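Local coordinates for alpha-aminoadipate/glutamate carrier protein LysW (Sulfolobus tokodaii, PDB 3VPB), which carries covalently bound glutamate or alpha-aminoadipate on its C-terminal residue while enzymes convert them to ornithine and lysine respectively, in arginine and lysine biosynthesis, at residues E[31-36]-E[42-47]. Residues are numbered along the deposited sequence; the frame is centred on the assembly and turned at random.
Sequences AQLEVY and LALRLA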
loop_
_atom_site.group_PDB
_atom_site.type_symbol
_atom_site.label_atom_id
_atom_site.label_comp_id
_atom_site.label_asym_id
_atom_site.label_seq_id
_atom_site.Cartn_x
_atom_site.Cartn_y
_atom_site.Cartn_z
ATOM N N ALA E 31 10.255 -20.733 4.579
ATOM C CA ALA E 31 9.014 -20.552 3.829
ATOM C C ALA E 31 7.814 -21.057 4.621
ATOM O O ALA E 31 7.898 -22.050 5.359
ATOM C CB ALA E 31 9.085 -21.246 2.473
ATOM N N GLN E 32 6.712 -20.332 4.479
ATOM C CA GLN E 32 5.410 -20.777 4.941
ATOM C C GLN E 32 4.697 -21.305 3.710
ATOM O O GLN E 32 4.715 -20.651 2.663
ATOM C CB GLN E 32 4.637 -19.613 5.543
ATOM C CG GLN E 32 4.913 -19.378 7.036
ATOM C CD GLN E 32 3.907 -20.083 7.924
ATOM O OE1 GLN E 32 3.035 -19.449 8.532
ATOM N NE2 GLN E 32 4.002 -21.409 7.987
ATOM N N LEU E 33 4.099 -22.491 3.837
ATOM C CA LEU E 33 3.564 -23.224 2.694
ATOM C C LEU E 33 2.116 -23.603 2.957
ATOM O O LEU E 33 1.714 -23.758 4.107
ATOM C CB LEU E 33 4.400 -24.494 2.422
ATOM C CG LEU E 33 5.916 -24.285 2.233
ATOM C CD1 LEU E 33 6.704 -25.622 2.219
ATOM C CD2 LEU E 33 6.205 -23.475 0.985
ATOM N N GLU E 34 1.338 -23.740 1.889
ATOM C CA GLU E 34 -0.041 -24.191 1.987
ATOM C C GLU E 34 -0.175 -25.511 1.250
ATOM O O GLU E 34 0.335 -25.653 0.141
ATOM C CB GLU E 34 -0.955 -23.164 1.338
ATOM C CG GLU E 34 -2.421 -23.298 1.703
ATOM C CD GLU E 34 -3.126 -21.947 1.657
ATOM O OE1 GLU E 34 -4.184 -21.810 2.309
ATOM O OE2 GLU E 34 -2.615 -21.020 0.969
ATOM N N VAL E 35 -0.865 -26.480 1.840
ATOM C CA VAL E 35 -1.146 -27.689 1.059
ATOM C C VAL E 35 -2.362 -27.477 0.147
ATOM O O VAL E 35 -3.307 -26.756 0.503
ATOM C CB VAL E 35 -1.121 -29.051 1.891
ATOM C CG1 VAL E 35 -0.835 -28.856 3.377
ATOM C CG2 VAL E 35 -2.315 -29.980 1.601
ATOM N N TYR E 36 -2.298 -28.044 -1.057
ATOM C CA TYR E 36 -3.415 -27.968 -1.993
ATOM C C TYR E 36 -3.510 -29.272 -2.779
ATOM O O TYR E 36 -2.590 -30.088 -2.756
ATOM C CB TYR E 36 -3.294 -26.744 -2.925
ATOM C CG TYR E 36 -2.216 -26.833 -3.983
ATOM C CD1 TYR E 36 -2.540 -27.133 -5.315
ATOM C CD2 TYR E 36 -0.879 -26.596 -3.668
ATOM C CE1 TYR E 36 -1.549 -27.207 -6.300
ATOM C CE2 TYR E 36 0.116 -26.655 -4.648
ATOM C CZ TYR E 36 -0.232 -26.963 -5.960
ATOM O OH TYR E 36 0.739 -27.046 -6.924
ATOM N N LEU E 42 -1.419 -34.352 -3.455
ATOM C CA LEU E 42 -1.283 -33.245 -2.548
ATOM C C LEU E 42 -0.012 -32.556 -3.020
ATOM O O LEU E 42 0.911 -33.213 -3.491
ATOM C CB LEU E 42 -1.118 -33.731 -1.125
ATOM C CG LEU E 42 -2.240 -33.537 -0.113
ATOM C CD1 LEU E 42 -3.675 -33.620 -0.697
ATOM C CD2 LEU E 42 -2.035 -34.494 1.063
ATOM N N ALA E 43 0.010 -31.234 -2.950
ATOM C CA ALA E 43 1.202 -30.500 -3.325
ATOM C C ALA E 43 1.328 -29.294 -2.401
ATOM O O ALA E 43 0.419 -29.000 -1.615
ATOM C CB ALA E 43 1.114 -30.066 -4.788
ATOM N N LEU E 44 2.463 -28.609 -2.479
ATOM C CA LEU E 44 2.706 -27.461 -1.617
ATOM C C LEU E 44 2.963 -26.223 -2.454
ATOM O O LEU E 44 3.724 -26.276 -3.418
ATOM C CB LEU E 44 3.914 -27.745 -0.745
ATOM C CG LEU E 44 3.809 -28.856 0.300
ATOM C CD1 LEU E 44 5.161 -29.175 0.889
ATOM C CD2 LEU E 44 2.837 -28.459 1.399
ATOM N N ARG E 45 2.342 -25.104 -2.100
ATOM C CA ARG E 45 2.782 -23.826 -2.670
ATOM C C ARG E 45 2.985 -22.769 -1.583
ATOM O O ARG E 45 2.587 -22.971 -0.438
ATOM C CB ARG E 45 1.828 -23.343 -3.766
ATOM C CG ARG E 45 0.409 -23.183 -3.310
ATOM C CD ARG E 45 -0.401 -22.413 -4.331
ATOM N NE ARG E 45 -1.811 -22.519 -3.992
ATOM C CZ ARG E 45 -2.705 -23.206 -4.702
ATOM N NH1 ARG E 45 -2.353 -23.825 -5.830
ATOM N NH2 ARG E 45 -3.963 -23.257 -4.293
ATOM N N LEU E 46 3.610 -21.648 -1.946
ATOM C CA LEU E 46 3.842 -20.539 -1.023
ATOM C C LEU E 46 2.532 -20.054 -0.418
ATOM O O LEU E 46 1.566 -19.785 -1.151
ATOM C CB LEU E 46 4.534 -19.383 -1.754
ATOM C CG LEU E 46 5.404 -18.413 -0.941
ATOM C CD1 LEU E 46 6.591 -19.137 -0.318
ATOM C CD2 LEU E 46 5.869 -17.262 -1.809
ATOM N N ALA E 47 2.489 -19.961 0.910
ATOM C CA ALA E 47 1.281 -19.491 1.603
ATOM C C ALA E 47 1.113 -17.997 1.353
ATOM O O ALA E 47 2.090 -17.302 1.064
ATOM C CB ALA E 47 1.386 -19.736 3.076
HETATM O O HOH W 1 -2.746 -21.458 -1.699
#
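Tyr36 and Arg45 stack across two antiparallel strands, the guanidinium lying flat on the phenol ring with planes 21° apart. Arg45 NH1 sits over the centre of the ring, and CZ is 4.0 Å from the ring centroid, a cation-pi contact. Both side chains have CG between the backbone N and the carbonyl carbon, Tyr36 at chi1 72° and Arg45 at 57°. This leans the ring across residues 42-47; the arginine then runs extended to NE, its CG passing above and just beyond the CD2-CE2 edge of the ring before the guanidinium settles over the face. The opposite face of the ring rests on Ala43, whose CB makes a CH-pi contact 3.6 Å from Tyr36 CE2. A methyl group is small enough to let the ring lie this low over the strand.

Glu34 faces Arg45 as an antiparallel hydrogen-bonded pair through the backbone, and its extended chain carries the carboxylate out on the Tyr36 and Arg45 side of the sheet. The carboxylate does not touch the guanidinium: a water bridges them, donating to Glu34 OE2 and accepting from Arg45 NE, each at 2.7 Å. Arg45 NH2 also forms a salt bridge with Glu111 of a putative acetylornithine deacetylase chain, so the cation is held by ring, water and carboxylate together.

The other face is apolar. Leu44 CD2 meets Val35 CB at 4.0 Å, while its CD1 touches Leu33 CD1, the two leucine side chains crossing at about a right angle. Backbone bonds join Glu34 with Arg45 and Tyr36 with Ala43 in both directions, and Ala47 N continues the pairing to Gln32 O at 2.9 Å.

These strands form the hairpin of a zinc-ribbon domain. Strand 24-26 flanks 32-38 on its other side, Leu42 and Leu44 pack on Leu4 of strand 2-5, and Leu33 touches the zinc ligand Cys6.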